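PDB 4M0N: DUF4974 domain-containing protein from Parabacteroides distasonis, which probably acts as a FecR-type anti-sigma factor that restrains a partner sigma factor, this chain being its C-terminal part, probably beyond the membrane helix. Local coordinates for residues 28-33 against 42-47; 67-72 against 154-159; 80-85 against 96-101; 176-181 against 201-206. The protein carries 1 engineered substitution. All blocks are in the same frame, centred on the assembly; numbering follows the deposited sequence.

Contact 1: residues 28-33 against 42-47; sequences GEHKQV and HLNAGT. With MG (magnesium ion), chain B.
Gln32 lies along the imidazole of His42, its CG over the centre of one ring face at 3.9 Å from the centroid, a CH-pi contact made with CG anti to the backbone N (chi1 -175°). The chain runs on extended, the amide lies beside the ring at 40° to it, and OE1 stops 3.0 Å from His42 NE2 at an angle too poor for a hydrogen bond. The ring of His30 stands at 75° to the amide of Asn44, beside OD1, and meets Trp155 edge-to-face; Asn44 ND2 binds Glu67 OE1. Lys31 and Leu43 form the antiparallel hydrogen-bonded pair, Leu43 N giving a 2.7 Å bond to Lys31 O and Lys31 N a 3.1 Å bond to Leu43 O. On their face Val33 CG1 rests 3.9 Å from Leu43 CD1. Past the pair the chain folds into a type II turn from Asn44 to Thr47, where Gly46 O binds the magnesium ion at 2.1 Å and five waters complete the shell. The hairpin of strands 31-34 and 40-43 edges the antiparallel sheet: strand 67-72 flanks it, and Ile23 and Met49 of the mixed sheet cover Val33 and Leu43.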
loop_
_atom_site.group_PDB
_atom_site.type_symbol
_atom_site.label_atom_id
_atom_site.label_comp_id
_atom_site.label_asym_id
_atom_site.label_seq_id
_atom_site.Cartn_x
_atom_site.Cartn_y
_atom_site.Cartn_z
ATOM N N GLY A 28 10.175 1.554 8.623
ATOM C CA GLY A 28 10.500 0.484 9.566
ATOM C C GLY A 28 9.529 0.283 10.709
ATOM O O GLY A 28 9.779 -0.534 11.603
ATOM N N GLU A 29 8.404 1.003 10.684
ATOM C CA GLU A 29 7.420 0.972 11.760
ATOM C C GLU A 29 6.009 0.833 11.208
ATOM O O GLU A 29 5.787 0.940 9.989
ATOM C CB GLU A 29 7.494 2.270 12.583
ATOM C CG GLU A 29 8.835 2.441 13.301
ATOM C CD GLU A 29 8.906 3.646 14.216
ATOM O OE1 GLU A 29 7.893 3.995 14.858
ATOM O OE2 GLU A 29 10.002 4.234 14.320
ATOM N N HIS A 30 5.081 0.584 12.138
ATOM C CA HIS A 30 3.632 0.617 11.904
ATOM C C HIS A 30 2.979 1.411 13.016
ATOM O O HIS A 30 3.564 1.655 14.093
ATOM C CB HIS A 30 2.941 -0.735 12.042
ATOM C CG HIS A 30 3.279 -1.734 10.995
ATOM N ND1 HIS A 30 2.916 -3.059 11.124
ATOM C CD2 HIS A 30 3.958 -1.635 9.830
ATOM C CE1 HIS A 30 3.364 -3.735 10.081
ATOM N NE2 HIS A 30 4.005 -2.894 9.283
ATOM N N LYS A 31 1.718 1.735 12.794
ATOM C CA LYS A 31 0.885 2.292 13.845
ATOM C C LYS A 31 -0.510 1.737 13.659
ATOM O O LYS A 31 -0.918 1.306 12.560
ATOM C CB LYS A 31 0.845 3.813 13.834
ATOM C CG LYS A 31 2.161 4.541 14.127
ATOM C CD LYS A 31 2.662 4.480 15.550
ATOM C CE LYS A 31 3.969 5.264 15.672
ATOM N NZ LYS A 31 3.836 6.705 15.242
ATOM N N GLN A 32 -1.232 1.703 14.762
ATOM C CA GLN A 32 -2.615 1.276 14.738
ATOM C C GLN A 32 -3.332 2.311 15.536
ATOM O O GLN A 32 -2.876 2.721 16.618
ATOM C CB GLN A 32 -2.829 -0.139 15.306
ATOM C CG GLN A 32 -4.275 -0.646 15.161
ATOM C CD GLN A 32 -4.544 -1.975 15.869
ATOM O OE1 GLN A 32 -3.761 -2.921 15.756
ATOM N NE2 GLN A 32 -5.659 -2.048 16.598
ATOM N N VAL A 33 -4.448 2.762 15.007
ATOM C CA VAL A 33 -5.243 3.752 15.690
ATOM C C VAL A 33 -6.712 3.426 15.575
ATOM O O VAL A 33 -7.181 2.887 14.575
ATOM C CB VAL A 33 -4.954 5.179 15.190
ATOM C CG1 VAL A 33 -5.406 5.344 13.761
ATOM C CG2 VAL A 33 -5.622 6.228 16.072
ATOM N N HIS A 42 -4.902 0.539 10.512
ATOM C CA HIS A 42 -3.489 0.128 10.605
ATOM C C HIS A 42 -2.728 0.897 9.544
ATOM O O HIS A 42 -3.111 0.861 8.359
ATOM C CB HIS A 42 -3.347 -1.334 10.284
ATOM C CG HIS A 42 -3.861 -2.255 11.335
ATOM N ND1 HIS A 42 -5.205 -2.498 11.523
ATOM C CD2 HIS A 42 -3.206 -3.059 12.203
ATOM C CE1 HIS A 42 -5.359 -3.381 12.497
ATOM N NE2 HIS A 42 -4.161 -3.748 12.916
ATOM N N LEU A 43 -1.656 1.591 9.957
ATOM C CA LEU A 43 -0.877 2.427 9.055
ATOM C C LEU A 43 0.483 1.806 8.829
ATOM O O LEU A 43 1.181 1.475 9.783
ATOM C CB LEU A 43 -0.703 3.817 9.643
ATOM C CG LEU A 43 -1.974 4.633 9.789
ATOM C CD1 LEU A 43 -2.657 4.355 11.113
ATOM C CD2 LEU A 43 -1.580 6.096 9.668
ATOM N N ASN A 44 0.860 1.649 7.561
ATOM C CA ASN A 44 2.138 1.050 7.200
ATOM C C ASN A 44 3.223 2.124 7.226
ATOM O O ASN A 44 2.935 3.320 7.273
ATOM C CB ASN A 44 2.039 0.408 5.839
ATOM C CG ASN A 44 3.101 -0.664 5.608
ATOM O OD1 ASN A 44 3.904 -0.966 6.515
ATOM N ND2 ASN A 44 3.110 -1.237 4.407
ATOM N N ALA A 45 4.466 1.670 7.213
ATOM C CA ALA A 45 5.647 2.503 7.197
ATOM C C ALA A 45 5.553 3.604 6.152
ATOM O O ALA A 45 5.213 3.345 4.995
ATOM C CB ALA A 45 6.868 1.615 6.860
ATOM N N GLY A 46 5.825 4.840 6.559
ATOM C CA GLY A 46 5.915 5.929 5.582
ATOM C C GLY A 46 4.638 6.675 5.319
ATOM O O GLY A 46 4.554 7.486 4.367
ATOM N N THR A 47 3.623 6.369 6.112
ATOM C CA THR A 47 2.269 6.877 5.892
ATOM C C THR A 47 1.901 8.018 6.796
ATOM O O THR A 47 2.321 8.071 7.949
ATOM C CB THR A 47 1.287 5.736 6.113
ATOM O OG1 THR A 47 1.653 4.678 5.231
ATOM C CG2 THR A 47 -0.133 6.149 5.908
HETATM MG MG MG B . 5.814 8.628 3.186
HETATM O O HOH W 1 4.638 10.184 3.658
HETATM O O HOH W 2 4.873 8.318 1.409
HETATM O O HOH W 3 7.050 9.003 4.911
HETATM O O HOH W 4 7.213 9.893 2.100
HETATM O O HOH W 5 7.026 7.039 2.762
#

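Contact 2: residues 67-72 against 154-159; sequences EAFFNV and AWLQGG
Phe69 and Leu156 bring their CA atoms no closer than 8.2 Å, and no hydrogen bond joins strand 67-72 of the FecR sheet to the short 3-10 turn 154-156, part of the loop that leads from helix 149-152 to strand 159-166 and the C-terminal FecR domain. Side chains span the gap. Trp155 places CG between its backbone N and carbonyl carbon (chi1 72°), and the indole presents its CZ2 edge to the strand, 3.7 Å from Phe69 N. Glu67, extended, slides past it the other way with OE1 over the rim of one indole face, the planes 33° apart. Glu67 OE2 comes within 3.3 Å of Trp155 NE1, but the angle rules out a hydrogen bond. Leu156 CD2 sits over the rim of the opposite face. Leu156 crosses Phe69 at about a right angle: CD2 packs against Phe69 CB at 3.9 Å, and CD1 lies over the phenyl face, 3.9 Å from Phe69 CD2. The buried carboxylate finds its donors elsewhere: Asn97 gives ND2 to Glu67 OE2 and takes Trp155 NE1 on OD1, with Asn44 at OE1. This amide network would be expected to favour the ionised acid and, holding both oxygens, to limit its rotation.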
loop_
_atom_site.group_PDB
_atom_site.type_symbol
_atom_site.label_atom_id
_atom_site.label_comp_id
_atom_site.label_asym_id
_atom_site.label_seq_id
_atom_site.Cartn_x
_atom_site.Cartn_y
_atom_site.Cartn_z
ATOM N N GLU A 67 0.055 3.979 2.940
ATOM C CA GLU A 67 -0.742 2.755 2.923
ATOM C C GLU A 67 -1.371 2.494 4.254
ATOM O O GLU A 67 -0.704 2.588 5.295
ATOM C CB GLU A 67 0.137 1.562 2.500
ATOM C CG GLU A 67 -0.666 0.250 2.558
ATOM C CD GLU A 67 0.095 -0.913 1.981
ATOM O OE1 GLU A 67 1.363 -0.984 2.128
ATOM O OE2 GLU A 67 -0.558 -1.777 1.333
ATOM N N ALA A 68 -2.683 2.218 4.248
ATOM C CA ALA A 68 -3.399 1.916 5.475
ATOM C C ALA A 68 -4.477 0.903 5.200
ATOM O O ALA A 68 -5.057 0.880 4.117
ATOM C CB ALA A 68 -4.030 3.186 6.040
ATOM N N PHE A 69 -4.734 0.087 6.216
ATOM C CA PHE A 69 -5.848 -0.868 6.196
ATOM C C PHE A 69 -6.898 -0.318 7.152
ATOM O O PHE A 69 -6.622 -0.113 8.354
ATOM C CB PHE A 69 -5.375 -2.236 6.634
ATOM C CG PHE A 69 -6.461 -3.261 6.598
ATOM C CD1 PHE A 69 -6.942 -3.707 5.385
ATOM C CD2 PHE A 69 -7.029 -3.698 7.755
ATOM C CE1 PHE A 69 -7.980 -4.636 5.333
ATOM C CE2 PHE A 69 -8.066 -4.628 7.713
ATOM C CZ PHE A 69 -8.530 -5.076 6.514
ATOM N N PHE A 70 -8.103 -0.138 6.625
ATOM C CA PHE A 70 -9.250 0.359 7.346
ATOM C C PHE A 70 -10.270 -0.747 7.628
ATOM O O PHE A 70 -10.655 -1.477 6.716
ATOM C CB PHE A 70 -9.939 1.420 6.497
ATOM C CG PHE A 70 -9.096 2.615 6.239
ATOM C CD1 PHE A 70 -8.180 2.600 5.209
ATOM C CD2 PHE A 70 -9.225 3.748 7.024
ATOM C CE1 PHE A 70 -7.376 3.695 4.989
ATOM C CE2 PHE A 70 -8.432 4.844 6.824
ATOM C CZ PHE A 70 -7.498 4.811 5.800
ATOM N N ASN A 71 -10.688 -0.875 8.880
ATOM C CA ASN A 71 -11.825 -1.721 9.196
ATOM C C ASN A 71 -12.900 -0.780 9.699
ATOM O O ASN A 71 -12.919 -0.410 10.873
ATOM C CB ASN A 71 -11.452 -2.768 10.227
ATOM C CG ASN A 71 -12.570 -3.758 10.482
ATOM O OD1 ASN A 71 -13.698 -3.526 10.132
ATOM N ND2 ASN A 71 -12.246 -4.854 11.134
ATOM N N VAL A 72 -13.763 -0.359 8.772
ATOM C CA VAL A 72 -14.735 0.678 9.040
ATOM C C VAL A 72 -16.003 0.184 9.707
ATOM O O VAL A 72 -16.693 -0.665 9.180
ATOM C CB VAL A 72 -15.102 1.461 7.754
ATOM C CG1 VAL A 72 -16.198 2.494 8.054
ATOM C CG2 VAL A 72 -13.866 2.146 7.209
ATOM N N ALA A 154 -0.868 -8.636 4.042
ATOM C CA ALA A 154 0.067 -9.443 4.829
ATOM C C ALA A 154 1.005 -8.537 5.607
ATOM O O ALA A 154 1.548 -8.929 6.649
ATOM C CB ALA A 154 0.867 -10.345 3.921
ATOM N N TRP A 155 1.219 -7.349 5.068
ATOM C CA TRP A 155 2.035 -6.355 5.742
ATOM C C TRP A 155 1.629 -6.128 7.198
ATOM O O TRP A 155 2.473 -5.856 8.030
ATOM C CB TRP A 155 2.107 -5.051 4.949
ATOM C CG TRP A 155 0.854 -4.197 4.920
ATOM C CD1 TRP A 155 -0.080 -4.157 3.927
ATOM C CD2 TRP A 155 0.428 -3.248 5.913
ATOM N NE1 TRP A 155 -1.073 -3.258 4.247
ATOM C CE2 TRP A 155 -0.785 -2.686 5.463
ATOM C CE3 TRP A 155 0.949 -2.828 7.141
ATOM C CZ2 TRP A 155 -1.447 -1.690 6.176
ATOM C CZ3 TRP A 155 0.268 -1.862 7.856
ATOM C CH2 TRP A 155 -0.919 -1.315 7.375
ATOM N N LEU A 156 0.340 -6.267 7.506
ATOM C CA LEU A 156 -0.153 -6.128 8.864
ATOM C C LEU A 156 0.609 -7.037 9.839
ATOM O O LEU A 156 0.853 -6.629 10.969
ATOM C CB LEU A 156 -1.648 -6.490 8.920
ATOM C CG LEU A 156 -2.575 -5.622 8.048
ATOM C CD1 LEU A 156 -3.986 -6.195 7.978
ATOM C CD2 LEU A 156 -2.614 -4.224 8.569
ATOM N N GLN A 157 0.993 -8.228 9.364
ATOM C CA GLN A 157 1.667 -9.257 10.189
ATOM C C GLN A 157 3.144 -9.390 9.821
ATOM O O GLN A 157 3.783 -10.373 10.209
ATOM C CB GLN A 157 0.981 -10.626 10.012
ATOM C CG GLN A 157 -0.474 -10.680 10.459
ATOM C CD GLN A 157 -1.463 -10.231 9.389
ATOM O OE1 GLN A 157 -1.234 -10.410 8.192
ATOM N NE2 GLN A 157 -2.572 -9.643 9.824
ATOM N N GLY A 158 3.675 -8.410 9.084
ATOM C CA GLY A 158 5.062 -8.403 8.651
ATOM C C GLY A 158 5.352 -9.212 7.399
ATOM O O GLY A 158 6.499 -9.539 7.117
ATOM N N GLY A 159 4.320 -9.530 6.634
ATOM C CA GLY A 159 4.510 -10.176 5.365
ATOM C C GLY A 159 4.713 -9.212 4.199
ATOM O O GLY A 159 4.380 -8.028 4.266
#

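Contact 3: residues 80-85 against 96-101; sequences FIVRTR and FNVKAY
Val82 and Phe96 meet in a buried, wholly apolar contact between two sheets: strand 80-83 belongs to the mixed sheet, strand 94-100 to the antiparallel one, and their inward side chains line the interior of the FecR beta sandwich. No hydrogen bond crosses the interface. The backbones stay well apart, CA of Val82 lying 8.4 Å from CA of Val98, and narrow to 7.2 Å between the CA atoms of Thr84 and Ala100; the two strands run in roughly the same direction. Val82 and Phe96 reach toward each other tip to tip, and CG2 of the valine meets the rim of the ring in its plane, 4.0 Å from Phe96 CE2 and equally close to CZ. Val98 CG2 lies at the edge of this ring too, 4.4 Å from Val82 CG1. Further along, Thr84 turns its methyl into the interior: CG2 lies 4.0 Å from Val98 CG1 and 4.2 Å from Ala100 CB, crossing the valine obliquely. Its hydroxyl is bonded to Ala87 O, in the turn leading to strand 88-91. In the surroundings, Phe70 of the neighbouring strand 67-72 meets the Phe96 ring, their planes about 15° apart, and also packs on Val82. Strand 88-91 adds Val89 and Val91 beside Phe96, and Met64 of strand 60-65 touches Val98.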
loop_
_atom_site.group_PDB
_atom_site.type_symbol
_atom_site.label_atom_id
_atom_site.label_comp_id
_atom_site.label_asym_id
_atom_site.label_seq_id
_atom_site.Cartn_x
_atom_site.Cartn_y
_atom_site.Cartn_z
ATOM N N PHE A 80 -18.137 6.698 5.191
ATOM C CA PHE A 80 -16.753 6.921 5.580
ATOM C C PHE A 80 -15.977 7.131 4.290
ATOM O O PHE A 80 -16.123 6.333 3.381
ATOM C CB PHE A 80 -16.233 5.664 6.281
ATOM C CG PHE A 80 -14.903 5.839 6.930
ATOM C CD1 PHE A 80 -13.718 5.750 6.185
ATOM C CD2 PHE A 80 -14.818 6.056 8.302
ATOM C CE1 PHE A 80 -12.491 5.912 6.811
ATOM C CE2 PHE A 80 -13.591 6.230 8.920
ATOM C CZ PHE A 80 -12.422 6.149 8.178
ATOM N N ILE A 81 -15.176 8.186 4.229
ATOM C CA ILE A 81 -14.388 8.470 3.031
ATOM C C ILE A 81 -12.912 8.543 3.354
ATOM O O ILE A 81 -12.467 9.338 4.216
ATOM C CB ILE A 81 -14.839 9.764 2.352
ATOM C CG1 ILE A 81 -16.285 9.640 1.885
ATOM C CG2 ILE A 81 -13.886 10.082 1.196
ATOM C CD1 ILE A 81 -16.829 10.878 1.200
ATOM N N VAL A 82 -12.135 7.713 2.670
ATOM C CA VAL A 82 -10.686 7.862 2.723
ATOM C C VAL A 82 -10.310 8.678 1.486
ATOM O O VAL A 82 -10.463 8.216 0.358
ATOM C CB VAL A 82 -9.956 6.521 2.702
ATOM C CG1 VAL A 82 -8.436 6.772 2.631
ATOM C CG2 VAL A 82 -10.335 5.674 3.907
ATOM N N ARG A 83 -9.840 9.887 1.715
ATOM C CA ARG A 83 -9.477 10.802 0.643
ATOM C C ARG A 83 -7.987 10.769 0.409
ATOM O O ARG A 83 -7.174 11.151 1.272
ATOM C CB ARG A 83 -9.918 12.226 0.972
ATOM C CG ARG A 83 -9.476 13.283 -0.042
ATOM C CD ARG A 83 -10.405 14.482 0.022
ATOM N NE ARG A 83 -11.741 14.104 -0.398
ATOM C CZ ARG A 83 -12.856 14.750 -0.077
ATOM N NH1 ARG A 83 -12.817 15.871 0.642
ATOM N NH2 ARG A 83 -14.024 14.293 -0.526
ATOM N N THR A 84 -7.649 10.286 -0.772
ATOM C CA THR A 84 -6.309 10.328 -1.268
ATOM C C THR A 84 -6.233 11.264 -2.467
ATOM O O THR A 84 -7.243 11.670 -3.050
ATOM C CB THR A 84 -5.812 8.954 -1.690
ATOM O OG1 THR A 84 -6.456 8.571 -2.916
ATOM C CG2 THR A 84 -6.055 7.929 -0.622
ATOM N N ARG A 85 -5.011 11.608 -2.820
ATOM C CA ARG A 85 -4.830 12.502 -3.936
ATOM C C ARG A 85 -5.539 11.977 -5.186
ATOM O O ARG A 85 -6.132 12.767 -5.920
ATOM C CB ARG A 85 -3.348 12.734 -4.214
ATOM C CG ARG A 85 -3.105 13.767 -5.319
ATOM C CD ARG A 85 -1.635 13.869 -5.719
ATOM N NE ARG A 85 -1.076 12.628 -6.275
ATOM C CZ ARG A 85 -1.132 12.241 -7.555
ATOM N NH1 ARG A 85 -1.732 12.986 -8.481
ATOM N NH2 ARG A 85 -0.573 11.089 -7.920
ATOM N N PHE A 96 -10.792 -2.714 4.115
ATOM C CA PHE A 96 -10.091 -2.570 2.845
ATOM C C PHE A 96 -8.749 -1.907 3.035
ATOM O O PHE A 96 -8.543 -1.141 3.998
ATOM C CB PHE A 96 -10.922 -1.753 1.869
ATOM C CG PHE A 96 -11.312 -0.402 2.413
ATOM C CD1 PHE A 96 -12.398 -0.264 3.267
ATOM C CD2 PHE A 96 -10.583 0.719 2.085
ATOM C CE1 PHE A 96 -12.722 0.974 3.806
ATOM C CE2 PHE A 96 -10.891 1.968 2.647
ATOM C CZ PHE A 96 -11.986 2.089 3.488
ATOM N N ASN A 97 -7.846 -2.233 2.106
ATOM C CA ASN A 97 -6.522 -1.632 2.026
ATOM C C ASN A 97 -6.449 -0.558 0.971
ATOM O O ASN A 97 -6.951 -0.710 -0.126
ATOM C CB ASN A 97 -5.502 -2.717 1.632
ATOM C CG ASN A 97 -4.089 -2.360 1.997
ATOM O OD1 ASN A 97 -3.697 -2.433 3.178
ATOM N ND2 ASN A 97 -3.273 -2.067 0.980
ATOM N N VAL A 98 -5.785 0.547 1.315
ATOM C CA VAL A 98 -5.517 1.617 0.367
ATOM C C VAL A 98 -4.017 1.829 0.381
ATOM O O VAL A 98 -3.432 2.180 1.403
ATOM C CB VAL A 98 -6.196 2.929 0.780
ATOM C CG1 VAL A 98 -5.922 3.982 -0.235
ATOM C CG2 VAL A 98 -7.702 2.734 0.959
ATOM N N LYS A 99 -3.414 1.561 -0.760
ATOM C CA LYS A 99 -1.964 1.738 -0.914
ATOM C C LYS A 99 -1.777 2.865 -1.884
ATOM O O LYS A 99 -2.020 2.714 -3.100
ATOM C CB LYS A 99 -1.302 0.470 -1.405
ATOM C CG LYS A 99 0.205 0.618 -1.431
ATOM C CD LYS A 99 0.860 -0.646 -1.877
ATOM C CE LYS A 99 2.368 -0.438 -1.887
ATOM N NZ LYS A 99 2.972 -1.771 -2.098
ATOM N N ALA A 100 -1.323 4.018 -1.386
ATOM C CA ALA A 100 -1.298 5.270 -2.172
ATOM C C ALA A 100 -0.125 6.136 -1.757
ATOM O O ALA A 100 -0.278 7.263 -1.368
ATOM C CB ALA A 100 -2.621 6.028 -2.028
ATOM N N TYR A 101 1.052 5.561 -1.811
ATOM C CA TYR A 101 2.277 6.293 -1.500
ATOM C C TYR A 101 2.520 7.284 -2.642
ATOM O O TYR A 101 2.542 6.927 -3.842
ATOM C CB TYR A 101 3.481 5.356 -1.373
ATOM C CG TYR A 101 3.480 4.519 -0.136
ATOM C CD1 TYR A 101 3.935 5.023 1.078
ATOM C CD2 TYR A 101 3.018 3.216 -0.167
ATOM C CE1 TYR A 101 3.944 4.253 2.227
ATOM C CE2 TYR A 101 3.045 2.446 0.964
ATOM C CZ TYR A 101 3.484 2.960 2.153
ATOM O OH TYR A 101 3.504 2.160 3.258
#

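Contact 4: residues 176-181 against 201-206; sequences RMYNQE and KSLEAV
Tyr178 carries this contact, its phenol laid across the start of helix 203-214 from the last turn of helix 167-178. The ring is clasped on both faces: Met177 CG of its own helix covers the centre of one, Leu203 CB the centre of the other, a CH-pi contact 3.9 Å from the centroid. Leu203 N also lies over that face, 3.5 Å from Tyr178 CE1, and Leu203 CD1 packs 3.7 Å from Tyr178 CD2. At the far end Tyr178 OH donates a short 2.6 Å hydrogen bond to Lys201 O, the hydroxyl standing 46° out of the carbonyl plane. A water accepts from Lys201 N at 2.9 Å and gives a weak bond to the same phenol oxygen. Leu203 has a second neighbour in Gln180: the two cross at about a right angle, with Leu203 CD2 3.7 Å from Gln180 CG. The Gln180 chain bends at chi2, and its amide NE2 binds Glu181 O, nearly straight at 172°. Ser202 is the N-cap of the second helix, its OG accepting Ala205 N. The end of one helix is thus packed against the capped beginning of the next, with Leu174, Leu160 and Ile225 behind, in the small alpha/beta fold of the FecR C-terminal domain, which is related to the N0 domain of secretins.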
loop_
_atom_site.group_PDB
_atom_site.type_symbol
_atom_site.label_atom_id
_atom_site.label_comp_id
_atom_site.label_asym_id
_atom_site.label_seq_id
_atom_site.Cartn_x
_atom_site.Cartn_y
_atom_site.Cartn_z
ATOM N N ARG A 176 10.821 1.002 2.603
ATOM C CA ARG A 176 9.925 1.429 3.652
ATOM C C ARG A 176 9.799 0.441 4.821
ATOM O O ARG A 176 9.752 0.840 5.984
ATOM C CB ARG A 176 8.547 1.689 3.051
ATOM C CG ARG A 176 8.536 2.931 2.200
ATOM C CD ARG A 176 7.109 3.310 1.812
ATOM N NE ARG A 176 6.547 2.350 0.878
ATOM C CZ ARG A 176 6.382 2.547 -0.432
ATOM N NH1 ARG A 176 6.737 3.672 -1.004
ATOM N NH2 ARG A 176 5.873 1.573 -1.185
ATOM N N MET A 177 9.748 -0.843 4.494
ATOM C CA MET A 177 9.643 -1.884 5.519
ATOM C C MET A 177 10.863 -1.958 6.394
ATOM O O MET A 177 10.724 -2.063 7.612
ATOM C CB MET A 177 9.441 -3.268 4.900
ATOM C CG MET A 177 9.443 -4.403 5.933
ATOM S SD MET A 177 8.746 -5.936 5.271
ATOM C CE MET A 177 6.972 -5.611 5.170
ATOM N N TYR A 178 12.041 -1.984 5.761
ATOM C CA TYR A 178 13.288 -2.241 6.441
ATOM C C TYR A 178 14.070 -0.992 6.816
ATOM O O TYR A 178 15.120 -1.087 7.459
ATOM C CB TYR A 178 14.136 -3.198 5.600
ATOM C CG TYR A 178 13.472 -4.551 5.437
ATOM C CD1 TYR A 178 13.478 -5.490 6.459
ATOM C CD2 TYR A 178 12.799 -4.874 4.271
ATOM C CE1 TYR A 178 12.853 -6.721 6.311
ATOM C CE2 TYR A 178 12.183 -6.101 4.113
ATOM C CZ TYR A 178 12.225 -7.039 5.133
ATOM O OH TYR A 178 11.606 -8.273 4.980
ATOM N N ASN A 179 13.536 0.180 6.462
ATOM C CA ASN A 179 14.209 1.451 6.685
ATOM C C ASN A 179 15.654 1.436 6.193
ATOM O O ASN A 179 16.622 1.715 6.946
ATOM C CB ASN A 179 14.118 1.867 8.140
ATOM C CG ASN A 179 14.601 3.273 8.354
ATOM O OD1 ASN A 179 14.546 4.100 7.442
ATOM N ND2 ASN A 179 15.094 3.549 9.543
ATOM N N GLN A 180 15.778 1.115 4.907
ATOM C CA GLN A 180 17.052 0.916 4.273
ATOM C C GLN A 180 16.998 1.445 2.851
ATOM O O GLN A 180 16.165 1.002 2.068
ATOM C CB GLN A 180 17.385 -0.573 4.275
ATOM C CG GLN A 180 18.606 -0.952 3.451
ATOM C CD GLN A 180 19.871 -0.222 3.898
ATOM O OE1 GLN A 180 20.330 -0.400 5.031
ATOM N NE2 GLN A 180 20.433 0.605 3.018
ATOM N N GLU A 181 17.891 2.384 2.508
ATOM C CA GLU A 181 17.931 2.923 1.157
ATOM C C GLU A 181 18.390 1.836 0.188
ATOM O O GLU A 181 19.396 1.156 0.406
ATOM C CB GLU A 181 18.855 4.136 1.067
ATOM C CG GLU A 181 18.630 4.979 -0.183
ATOM C CD GLU A 181 19.844 5.814 -0.587
ATOM O OE1 GLU A 181 20.702 6.097 0.272
ATOM O OE2 GLU A 181 19.936 6.185 -1.779
ATOM N N LYS A 201 10.544 -11.971 6.846
ATOM C CA LYS A 201 11.901 -12.344 6.473
ATOM C C LYS A 201 12.857 -11.177 6.659
ATOM O O LYS A 201 12.424 -10.003 6.747
ATOM C CB LYS A 201 11.941 -12.843 5.030
ATOM C CG LYS A 201 11.172 -14.141 4.795
ATOM C CD LYS A 201 12.051 -15.368 4.951
ATOM C CE LYS A 201 11.450 -16.600 4.295
ATOM N NZ LYS A 201 11.237 -16.406 2.830
ATOM N N SER A 202 14.151 -11.494 6.743
ATOM C CA SER A 202 15.172 -10.472 6.773
ATOM C C SER A 202 15.205 -9.837 5.391
ATOM O O SER A 202 14.820 -10.469 4.418
ATOM C CB SER A 202 16.546 -11.057 7.114
ATOM O OG SER A 202 16.906 -12.012 6.141
ATOM N N LEU A 203 15.658 -8.598 5.301
ATOM C CA LEU A 203 15.900 -7.965 3.996
ATOM C C LEU A 203 16.849 -8.821 3.147
ATOM O O LEU A 203 16.616 -9.040 1.951
ATOM C CB LEU A 203 16.489 -6.575 4.190
ATOM C CG LEU A 203 16.804 -5.754 2.931
ATOM C CD1 LEU A 203 15.627 -5.768 1.977
ATOM C CD2 LEU A 203 17.212 -4.333 3.322
ATOM N N GLU A 204 17.903 -9.321 3.786
ATOM C CA GLU A 204 18.902 -10.149 3.105
ATOM C C GLU A 204 18.228 -11.340 2.422
ATOM O O GLU A 204 18.460 -11.615 1.241
ATOM C CB GLU A 204 19.975 -10.619 4.104
ATOM C CG GLU A 204 21.259 -11.141 3.477
ATOM C CD GLU A 204 22.284 -11.580 4.525
ATOM O OE1 GLU A 204 22.090 -11.272 5.723
ATOM O OE2 GLU A 204 23.282 -12.234 4.154
ATOM N N ALA A 205 17.359 -12.015 3.164
ATOM C CA ALA A 205 16.619 -13.184 2.663
ATOM C C ALA A 205 15.695 -12.855 1.504
ATOM O O ALA A 205 15.545 -13.627 0.541
ATOM C CB ALA A 205 15.802 -13.780 3.805
ATOM N N VAL A 206 15.024 -11.711 1.612
ATOM C CA VAL A 206 14.148 -11.294 0.547
ATOM C C VAL A 206 14.957 -10.991 -0.701
ATOM O O VAL A 206 14.580 -11.423 -1.777
ATOM C CB VAL A 206 13.276 -10.093 0.925
ATOM C CG1 VAL A 206 12.462 -9.682 -0.290
ATOM C CG2 VAL A 206 12.365 -10.427 2.112
HETATM O O HOH W 6 9.076 -10.489 4.839
#

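How the contacts relate
Contacts 1, 2 and 3 share the antiparallel sheet, in which strands 40-43, 67-72 and 94-100 are successive neighbours; contact 2, 9 Å from contact 1 and 12 Å from contact 3 between centres, lies on the middle strand. Near the magnesium loop they converge: Thr47 OG1 and Glu67 N lie 2.9 Å apart, and Tyr101 OH probably bonds to Ala45 O at 2.7 Å. The side chains of Glu67 and Ala100 stay about 9 and 10 Å from the ion. Contact 4 belongs to the C-terminal domain, its centre about 25 Å from that of contact 3, yet Arg176 ties it back through a cation-pi contact with Tyr101 and a probable 2.8 Å bond from Gly28 N to Arg176 O.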